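Local coordinates for antifreeze protein (PDB 6EIO) that binds ice, probably through two faces of its beta-helical body, and so acts as an antifreeze protein, at residues N35-A40 with T50-D55; T62-F67 with G74-N79; E198-D203 with A212-G217; A206-R211 with N224-P229. All blocks are in the same frame, centred on the assembly; numbering follows the deposited sequence.

Contact 1 (N35-A40 with T50-D55)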
# COMPACT_ATOMS: atom_id res chain seq x y z
N ASN A 35 7.40 9.65 -5.02
CA ASN A 35 8.72 9.43 -4.44
C ASN A 35 8.70 9.29 -2.93
O ASN A 35 9.77 9.16 -2.31
CB ASN A 35 9.70 10.51 -4.94
CG ASN A 35 9.96 10.37 -6.42
OD1 ASN A 35 10.35 9.31 -6.87
ND2 ASN A 35 9.81 11.45 -7.17
N PHE A 36 7.51 9.28 -2.33
CA PHE A 36 7.34 9.01 -0.91
C PHE A 36 7.16 7.51 -0.66
O PHE A 36 6.35 6.86 -1.32
CB PHE A 36 6.10 9.70 -0.35
CG PHE A 36 6.27 11.19 -0.15
CD1 PHE A 36 6.75 11.67 1.06
CD2 PHE A 36 5.94 12.09 -1.16
CE1 PHE A 36 6.90 13.03 1.26
CE2 PHE A 36 6.07 13.45 -0.94
CZ PHE A 36 6.56 13.92 0.27
N ALA A 37 7.90 7.01 0.33
CA ALA A 37 7.61 5.69 0.89
C ALA A 37 6.48 5.72 1.90
O ALA A 37 5.75 4.72 2.03
CB ALA A 37 8.87 5.10 1.52
N VAL A 38 6.35 6.81 2.66
CA VAL A 38 5.39 6.91 3.76
C VAL A 38 4.83 8.32 3.78
O VAL A 38 5.61 9.29 3.73
CB VAL A 38 6.06 6.58 5.11
CG1 VAL A 38 5.05 6.78 6.25
CG2 VAL A 38 6.61 5.16 5.13
N ILE A 39 3.51 8.45 3.89
CA ILE A 39 2.84 9.72 4.12
C ILE A 39 1.77 9.49 5.18
O ILE A 39 1.08 8.47 5.14
CB ILE A 39 2.14 10.28 2.85
CG1 ILE A 39 3.17 10.59 1.77
CG2 ILE A 39 1.26 11.48 3.19
CD1 ILE A 39 2.60 11.11 0.46
N ALA A 40 1.63 10.44 6.11
CA ALA A 40 0.56 10.43 7.08
C ALA A 40 -0.14 11.78 7.12
O ALA A 40 0.37 12.79 6.61
CB ALA A 40 1.08 10.07 8.47
N THR A 50 13.64 1.27 12.73
CA THR A 50 13.01 1.38 11.43
C THR A 50 13.95 2.08 10.47
O THR A 50 14.66 3.01 10.84
CB THR A 50 11.72 2.16 11.59
OG1 THR A 50 10.81 1.34 12.33
CG2 THR A 50 11.07 2.58 10.26
N ASN A 51 13.93 1.62 9.22
CA ASN A 51 14.67 2.29 8.16
C ASN A 51 13.71 2.51 6.99
O ASN A 51 13.09 1.56 6.52
CB ASN A 51 15.88 1.46 7.72
CG ASN A 51 16.84 2.27 6.86
OD1 ASN A 51 17.73 2.94 7.39
ND2 ASN A 51 16.67 2.21 5.56
N ILE A 52 13.65 3.75 6.53
CA ILE A 52 12.87 4.12 5.35
C ILE A 52 13.84 4.57 4.27
O ILE A 52 14.65 5.47 4.51
CB ILE A 52 11.88 5.26 5.67
CG1 ILE A 52 10.85 4.83 6.71
CG2 ILE A 52 11.21 5.75 4.40
CD1 ILE A 52 10.08 5.98 7.32
N THR A 53 13.75 3.97 3.08
CA THR A 53 14.48 4.45 1.91
C THR A 53 13.43 5.03 0.97
O THR A 53 12.68 4.30 0.33
CB THR A 53 15.31 3.36 1.22
OG1 THR A 53 16.14 2.69 2.17
CG2 THR A 53 16.21 4.00 0.17
N GLY A 54 13.35 6.35 0.94
CA GLY A 54 12.29 7.07 0.27
C GLY A 54 11.91 8.27 1.09
O GLY A 54 12.40 8.44 2.20
N ASP A 55 11.04 9.13 0.56
CA ASP A 55 10.69 10.32 1.31
C ASP A 55 9.57 10.02 2.31
O ASP A 55 8.82 9.05 2.17
CB ASP A 55 10.35 11.46 0.33
CG ASP A 55 11.56 11.88 -0.53
OD1 ASP A 55 12.71 11.66 -0.11
OD2 ASP A 55 11.31 12.46 -1.62
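Phe36 and Asp55 make a short parallel bridge at a corner of the beta-helix of this ice-binding protein, where the chain, one coil further on, returns alongside 35-40. Their side chains diverge, and three backbone bonds tie the corner. Asp55 N gives its hydrogen to Asn35 O at 3.1 Å. Asp55 O faces two amides in succession: it accepts from Ala37 N at 2.9 Å and, weakly, from Val38 N. The chain turns at Ala37, so this one carbonyl spans the change from one face of the helix to the next.

Beside these bonds the side chains pack. The Phe36 ring has Asp55 CB over one face, a CH-pi contact 4.1 Å from the ring centre, and stands nearly upright to the carboxylate plane, 79° from it. The ring also meets His77 and touches Ile82 and Ala86 of helix 81-99. An alanine in place of Phe36 would probably open a gap between this corner and the helix, leaving His77 without its ring partner and Asp55 CB without the face it rests on. Asp55 OD1 accepts from the backbone N of Thr75 in the following coil.

Gly54 fits where nothing larger would: a side chain there would run into Ala37 CB. Inside the corner, Ala37 CB instead meets Ile52 CG2 at 3.8 Å, and the Ile52 and Val38 side chains cross at about a right angle, Ile52 CD1 standing 4.2 Å from Val38 CG2.

Contact 2 (T62-F67 with G74-N79). With SO4 (sulfate ion), chain E.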
# COMPACT_ATOMS: atom_id res chain seq x y z
N THR A 62 1.73 17.70 12.73
CA THR A 62 3.07 18.22 12.95
C THR A 62 4.04 17.25 13.61
O THR A 62 5.27 17.44 13.50
CB THR A 62 3.01 19.49 13.82
OG1 THR A 62 2.36 19.19 15.06
CG2 THR A 62 2.24 20.59 13.10
N SER A 63 3.54 16.23 14.31
CA SER A 63 4.36 15.40 15.18
C SER A 63 4.83 14.14 14.48
O SER A 63 4.01 13.30 14.07
CB SER A 63 3.58 15.00 16.43
OG SER A 63 4.35 14.10 17.21
N ILE A 64 6.15 13.99 14.39
CA ILE A 64 6.81 12.74 14.05
C ILE A 64 7.69 12.35 15.23
O ILE A 64 8.64 13.07 15.58
CB ILE A 64 7.62 12.84 12.76
CG1 ILE A 64 6.70 13.22 11.60
CG2 ILE A 64 8.35 11.52 12.46
CD1 ILE A 64 7.29 13.01 10.23
N GLY A 65 7.41 11.21 15.82
CA GLY A 65 8.18 10.70 16.93
C GLY A 65 9.04 9.52 16.52
O GLY A 65 8.65 8.71 15.67
N GLY A 66 10.19 9.39 17.15
CA GLY A 66 10.96 8.18 17.08
C GLY A 66 12.03 8.11 16.01
O GLY A 66 12.50 7.01 15.72
N PHE A 67 12.44 9.24 15.44
CA PHE A 67 13.59 9.31 14.53
C PHE A 67 14.58 10.30 15.15
O PHE A 67 14.38 11.52 15.02
CB PHE A 67 13.16 9.82 13.15
CG PHE A 67 12.31 8.85 12.36
CD1 PHE A 67 10.96 8.71 12.64
CD2 PHE A 67 12.86 8.09 11.34
CE1 PHE A 67 10.19 7.82 11.92
CE2 PHE A 67 12.09 7.19 10.64
CZ PHE A 67 10.75 7.05 10.93
N GLY A 74 16.26 9.55 3.01
CA GLY A 74 15.26 10.25 2.23
C GLY A 74 15.03 11.60 2.87
O GLY A 74 15.71 11.97 3.83
N THR A 75 14.06 12.35 2.32
CA THR A 75 13.78 13.69 2.79
C THR A 75 12.47 13.73 3.55
O THR A 75 11.45 13.17 3.11
CB THR A 75 13.78 14.70 1.63
OG1 THR A 75 15.07 14.67 1.00
CG2 THR A 75 13.53 16.12 2.12
N LEU A 76 12.51 14.41 4.69
CA LEU A 76 11.36 14.64 5.56
C LEU A 76 10.64 15.91 5.11
O LEU A 76 11.22 17.00 5.08
CB LEU A 76 11.84 14.79 7.00
CG LEU A 76 10.76 15.08 8.04
CD1 LEU A 76 9.69 14.00 8.06
CD2 LEU A 76 11.40 15.23 9.42
N HIS A 77 9.34 15.78 4.84
CA HIS A 77 8.50 16.86 4.35
C HIS A 77 7.29 17.00 5.27
O HIS A 77 6.38 16.17 5.22
CB HIS A 77 8.03 16.54 2.93
CG HIS A 77 9.11 16.56 1.91
ND1 HIS A 77 9.65 17.74 1.46
CD2 HIS A 77 9.74 15.57 1.21
CE1 HIS A 77 10.58 17.48 0.54
NE2 HIS A 77 10.64 16.17 0.36
N ILE A 78 7.30 18.03 6.12
CA ILE A 78 6.22 18.28 7.08
C ILE A 78 5.61 19.63 6.75
O ILE A 78 6.26 20.67 6.86
CB ILE A 78 6.69 18.26 8.54
CG1 ILE A 78 7.35 16.93 8.88
CG2 ILE A 78 5.50 18.53 9.45
CD1 ILE A 78 7.92 16.87 10.29
N ASN A 79 4.35 19.61 6.30
CA ASN A 79 3.60 20.85 6.07
C ASN A 79 4.34 21.81 5.15
O ASN A 79 4.24 23.02 5.29
CB ASN A 79 3.19 21.51 7.38
CG ASN A 79 2.20 20.67 8.13
OD1 ASN A 79 1.30 20.10 7.50
ND2 ASN A 79 2.36 20.53 9.43
S SO4 E . 10.67 11.91 20.06
O1 SO4 E . 9.54 11.27 20.73
O2 SO4 E . 10.15 13.01 19.24
O3 SO4 E . 11.60 12.43 21.03
O4 SO4 E . 11.32 10.96 19.19
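Ile64 reaches across to Leu76 and Ile78 in a small apolar contact near one end of the beta-helix, with no hydrogen bond between the two segments. Ile64 CG1 is anti to the carbonyl carbon (chi1 -60°), and the near-extended chi2 carries CD1 across to strand 76-78. There it meets Leu76 CD1 at 3.4 Å, tighter than usual for two methyls, as the side chains slide past each other in opposite directions. Leu76, with CG anti to its backbone N (chi1 178°), offers CD1 to this methyl. Ile78 arrives obliquely, its CD1 3.9 Å from Ile64 CD1, so the one Ile64 methyl is shared by both.

At the other end, Thr62 CG2 rests 3.7 Å from Asn79 ND2. That nitrogen is engaged elsewhere, donating to the carbonyls of Gly61 and Pro60, so the methyl merely packs against it. A sulfate, probably from the crystallisation liquor, takes a 2.8 Å bond on O4 from Gly66 N.

Strand 63-65 is one edge of its sheet within the chain, hydrogen-bonded beside strand 43-47, while 76-78 pairs with 55-58. Ile64 also covers Leu56 and Leu58 of that strand, and His77 points to the other side, onto Ile82 and Ala83 of helix 81-99.

Contact 3 (E198-D203 with A212-G217). With SO4 (sulfate ion), chain F.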
# COMPACT_ATOMS: atom_id res chain seq x y z
N GLU A 198 -7.82 6.39 6.85
CA GLU A 198 -7.51 6.67 8.24
C GLU A 198 -6.04 6.36 8.53
O GLU A 198 -5.18 7.15 8.13
CB GLU A 198 -8.52 5.98 9.17
CG GLU A 198 -9.94 6.53 8.98
CD GLU A 198 -10.13 7.99 9.43
OE1 GLU A 198 -9.22 8.58 10.06
OE2 GLU A 198 -11.22 8.54 9.15
N SER A 199 -5.74 5.26 9.22
CA SER A 199 -4.42 5.00 9.75
C SER A 199 -3.82 3.72 9.17
O SER A 199 -4.53 2.84 8.66
CB SER A 199 -4.48 4.91 11.26
OG SER A 199 -4.79 6.16 11.83
N ILE A 200 -2.49 3.61 9.28
CA ILE A 200 -1.76 2.42 8.87
C ILE A 200 -0.75 2.11 9.96
O ILE A 200 0.04 2.98 10.35
CB ILE A 200 -1.03 2.61 7.52
CG1 ILE A 200 -2.01 3.00 6.41
CG2 ILE A 200 -0.28 1.34 7.17
CD1 ILE A 200 -1.33 3.43 5.11
N THR A 201 -0.75 0.86 10.43
CA THR A 201 0.19 0.41 11.45
C THR A 201 0.97 -0.79 10.94
O THR A 201 0.39 -1.73 10.37
CB THR A 201 -0.54 0.04 12.74
OG1 THR A 201 -1.12 1.23 13.25
CG2 THR A 201 0.40 -0.59 13.78
N PHE A 202 2.29 -0.77 11.17
CA PHE A 202 3.18 -1.89 10.90
C PHE A 202 3.78 -2.34 12.24
O PHE A 202 4.42 -1.54 12.94
CB PHE A 202 4.31 -1.53 9.91
CG PHE A 202 3.88 -1.48 8.42
CD1 PHE A 202 3.24 -0.36 7.89
CD2 PHE A 202 4.18 -2.54 7.55
CE1 PHE A 202 2.87 -0.32 6.56
CE2 PHE A 202 3.82 -2.49 6.21
CZ PHE A 202 3.16 -1.38 5.72
N ASP A 203 3.60 -3.62 12.57
CA ASP A 203 4.16 -4.18 13.79
C ASP A 203 5.60 -4.65 13.56
O ASP A 203 6.11 -4.66 12.43
CB ASP A 203 3.28 -5.31 14.29
CG ASP A 203 1.95 -4.85 14.83
OD1 ASP A 203 1.75 -3.65 15.08
OD2 ASP A 203 1.10 -5.74 15.03
N ALA A 212 3.16 3.43 2.04
CA ALA A 212 2.12 3.49 3.06
C ALA A 212 1.63 4.93 3.11
O ALA A 212 2.32 5.80 3.63
CB ALA A 212 2.66 3.05 4.41
N LEU A 213 0.44 5.17 2.54
CA LEU A 213 -0.09 6.52 2.33
C LEU A 213 -1.40 6.63 3.12
O LEU A 213 -2.44 6.14 2.68
CB LEU A 213 -0.31 6.77 0.84
CG LEU A 213 0.90 6.48 -0.06
CD1 LEU A 213 0.56 6.72 -1.51
CD2 LEU A 213 2.15 7.28 0.34
N ALA A 214 -1.33 7.27 4.29
CA ALA A 214 -2.49 7.46 5.14
C ALA A 214 -2.98 8.90 4.97
O ALA A 214 -2.22 9.86 5.13
CB ALA A 214 -2.13 7.20 6.60
N ARG A 215 -4.26 9.04 4.64
CA ARG A 215 -4.81 10.36 4.36
C ARG A 215 -5.05 11.16 5.64
O ARG A 215 -4.49 12.25 5.82
CB ARG A 215 -6.10 10.25 3.56
CG ARG A 215 -5.86 9.81 2.12
CD ARG A 215 -7.15 9.75 1.31
NE ARG A 215 -7.87 11.02 1.38
CZ ARG A 215 -9.15 11.19 1.10
NH1 ARG A 215 -9.86 10.18 0.66
NH2 ARG A 215 -9.71 12.38 1.28
N ASN A 216 -5.91 10.66 6.52
CA ASN A 216 -6.36 11.48 7.63
C ASN A 216 -5.82 11.05 8.98
O ASN A 216 -5.82 11.86 9.91
CB ASN A 216 -7.89 11.55 7.64
CG ASN A 216 -8.41 12.24 6.40
OD1 ASN A 216 -7.74 13.12 5.83
ND2 ASN A 216 -9.58 11.84 5.96
N GLY A 217 -5.34 9.82 9.10
CA GLY A 217 -4.82 9.30 10.33
C GLY A 217 -3.31 9.20 10.36
O GLY A 217 -2.60 9.96 9.70
S SO4 F . -12.72 14.11 -0.35
O1 SO4 F . -14.12 14.48 -0.13
O2 SO4 F . -12.52 13.79 -1.76
O3 SO4 F . -12.37 12.98 0.51
O4 SO4 F . -11.89 15.26 0.01
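Ile200 pushes its delta methyl into a shallow hollow on strand 212-214, packing two faces of the beta-helix against each other through the interior. CD1 comes to 3.6 Å from Leu213 N, over the backbone, with Ala212 CB and Ala214 CB each 4.1 Å away as the small walls of the dent. The axes of 200-202 and 212-214 pass 8.3 Å apart, a separation consistent with the small alanines, and run roughly antiparallel at 144°. Beside the dent, Phe202 CE1 leans obliquely toward Ala212 CB, in one of two modelled conformers.

Farther along, the fit passes to the backbone. Ala214 CB is pressed to 3.4 Å from Glu198 O, the same carbonyl that accepts Gly217 N at 2.8 Å, the donor standing 50° out of the carbonyl plane. Gly217 is itself the hollow for Ser199: OG lies 3.5 Å from its CA, just where a beta carbon would clash, and bonds to Ala218 N. Arg215 leads away from the contact, NH2 bonding a sulfate, probably from the crystallisation liquor, at the guanidinium edge.

Strand 200-202 lies between 182-184 and 219-222 in its sheet. On the far side of 212-214, Leu213 points onto Ile90 of helix 81-99, so this strand is packed between Ile200 and the helix, with Arg215 also covering Ile90 and Thr91.

Contact 4 (A206-R211 with N224-P229)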
# COMPACT_ATOMS: atom_id res chain seq x y z
N ALA A 206 7.91 -5.97 10.35
CA ALA A 206 7.25 -6.00 9.06
C ALA A 206 8.01 -5.13 8.06
O ALA A 206 8.69 -4.15 8.43
CB ALA A 206 5.80 -5.55 9.20
N THR A 207 7.86 -5.47 6.78
CA THR A 207 8.51 -4.76 5.71
C THR A 207 7.50 -4.42 4.62
O THR A 207 6.45 -5.06 4.48
CB THR A 207 9.69 -5.57 5.12
OG1 THR A 207 9.19 -6.70 4.41
CG2 THR A 207 10.64 -6.05 6.21
N LEU A 208 7.86 -3.41 3.82
CA LEU A 208 7.03 -2.98 2.70
C LEU A 208 7.93 -2.61 1.54
O LEU A 208 8.85 -1.79 1.67
CB LEU A 208 6.19 -1.76 3.09
CG LEU A 208 5.27 -1.20 1.98
CD1 LEU A 208 4.21 -2.19 1.54
CD2 LEU A 208 4.61 0.09 2.46
N GLU A 209 7.64 -3.20 0.36
CA GLU A 209 8.15 -2.74 -0.92
C GLU A 209 6.94 -2.10 -1.60
O GLU A 209 6.03 -2.81 -2.06
CB GLU A 209 8.70 -3.88 -1.78
CG GLU A 209 8.97 -3.35 -3.24
CD GLU A 209 9.28 -4.40 -4.29
OE1 GLU A 209 9.46 -5.59 -3.94
OE2 GLU A 209 9.36 -3.99 -5.48
N GLY A 210 6.88 -0.77 -1.58
CA GLY A 210 5.62 -0.10 -1.88
C GLY A 210 5.57 1.24 -1.18
O GLY A 210 6.60 1.90 -1.04
N ARG A 211 4.36 1.63 -0.77
CA ARG A 211 4.15 2.90 -0.09
C ARG A 211 3.03 2.73 0.91
O ARG A 211 2.05 2.03 0.65
CB ARG A 211 3.72 4.02 -1.06
CG ARG A 211 4.68 4.23 -2.19
CD ARG A 211 4.18 5.35 -3.09
NE ARG A 211 5.06 5.52 -4.24
CZ ARG A 211 5.06 4.72 -5.29
NH1 ARG A 211 4.20 3.69 -5.36
NH2 ARG A 211 5.90 4.94 -6.30
N ASN A 224 10.62 -1.42 11.31
CA ASN A 224 10.23 -1.82 9.98
C ASN A 224 11.28 -1.48 8.93
O ASN A 224 12.14 -0.62 9.13
CB ASN A 224 8.91 -1.13 9.59
CG ASN A 224 7.83 -1.44 10.58
OD1 ASN A 224 7.28 -0.54 11.22
ND2 ASN A 224 7.53 -2.73 10.72
N THR A 225 11.16 -2.12 7.77
CA THR A 225 11.94 -1.75 6.60
C THR A 225 10.99 -1.33 5.49
O THR A 225 10.13 -2.11 5.08
CB THR A 225 12.79 -2.92 6.10
OG1 THR A 225 13.60 -3.35 7.19
CG2 THR A 225 13.65 -2.52 4.90
N PHE A 226 11.16 -0.10 5.01
CA PHE A 226 10.37 0.43 3.90
C PHE A 226 11.31 0.75 2.74
O PHE A 226 12.31 1.46 2.93
CB PHE A 226 9.67 1.75 4.30
CG PHE A 226 8.61 1.60 5.34
CD1 PHE A 226 8.90 1.68 6.69
CD2 PHE A 226 7.29 1.40 4.94
CE1 PHE A 226 7.89 1.56 7.64
CE2 PHE A 226 6.28 1.25 5.88
CZ PHE A 226 6.58 1.32 7.23
N VAL A 227 10.97 0.26 1.55
CA VAL A 227 11.62 0.67 0.32
C VAL A 227 10.54 0.90 -0.72
O VAL A 227 9.45 0.33 -0.65
CB VAL A 227 12.63 -0.37 -0.22
CG1 VAL A 227 13.74 -0.64 0.80
CG2 VAL A 227 11.94 -1.67 -0.65
N LEU A 228 10.85 1.73 -1.71
CA LEU A 228 9.95 1.92 -2.84
C LEU A 228 9.97 0.71 -3.77
O LEU A 228 10.90 -0.09 -3.75
CB LEU A 228 10.36 3.17 -3.62
CG LEU A 228 10.13 4.48 -2.85
CD1 LEU A 228 10.81 5.64 -3.56
CD2 LEU A 228 8.64 4.76 -2.73
N PRO A 229 8.92 0.55 -4.58
CA PRO A 229 8.92 -0.52 -5.58
C PRO A 229 10.18 -0.50 -6.43
O PRO A 229 10.71 0.56 -6.78
CB PRO A 229 7.67 -0.22 -6.43
CG PRO A 229 6.74 0.46 -5.48
CD PRO A 229 7.66 1.31 -4.62
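Pro229 covers one face of the Arg211 guanidinium, its CD 4.1 Å above the plane and displaced toward the rim, while Leu228 CD2 approaches the same group obliquely. Leu208 CB approaches the Phe226 ring obliquely, 3.8 Å from Phe226 CD2, and the ring meets Phe202 edge-to-face. The third flat group, the Asn224 amide, has Ala206 O close to its plane, 2.9 Å from ND2.

Between these groups runs a parallel ladder joining successive coils of the beta-helix. Thr225 N bonds to Ala206 O, Leu208 N to Thr225 O, Val227 N to Leu208 O, and Gly210 N to Val227 O at 2.9 Å, the last falling where the chain turns at Glu209 and Gly210. Leu208 and Phe226 point inward; Thr207, Glu209, Thr225 and Val227 share the other face. There the two threonines lie side by side, Thr207 CG2 3.8 Å from Thr225 CB. Glu209, CG anti to its backbone N (chi1 169°), extends past Pro229 to a salt bridge with Lys191 and a bond to Leu230 N.

Asn224 OD1 accepts Glu222 N, and ND2 donates to Asp203 O as well as to Ala206 O, so acceptor and donors agree on how the amide is turned. A leucine in its place would probably leave Asp203 O without this donor, Ala206 O with Thr225 N alone of the two, and Glu222 N without its acceptor.

Arg211 is likewise held, by Thr193 OG1 and Asn34 O. Their buried polar ends are met by hydrogen bonds from several parts of the chain, while Pro229 and Leu228 pack carbon against the guanidinium.

Overall arrangement
Contact 3 is buried, contacts 1 and 4 are partly buried, and contact 2 lies at the surface, its centre about 19 Å from the chain's centre. Contact 3 is made chiefly of apolar side chains across the interior, with one backbone bond at its end; contact 4 is a backbone ladder between coils, and contact 1 a corner bridge. Contacts 3 and 4 share strand 207-214, which pairs with 36-40 of contact 1, and Phe202 meets Phe226 and Leu208 between them. Strands 51-53 and 225-227 likewise join contacts 1 and 4. Contact 1 also touches contact 2, Ile52 packing on Phe67. Hydrogen bonds between the segments thus serve 1, 3 and 4; contact 2 has only side-chain packing.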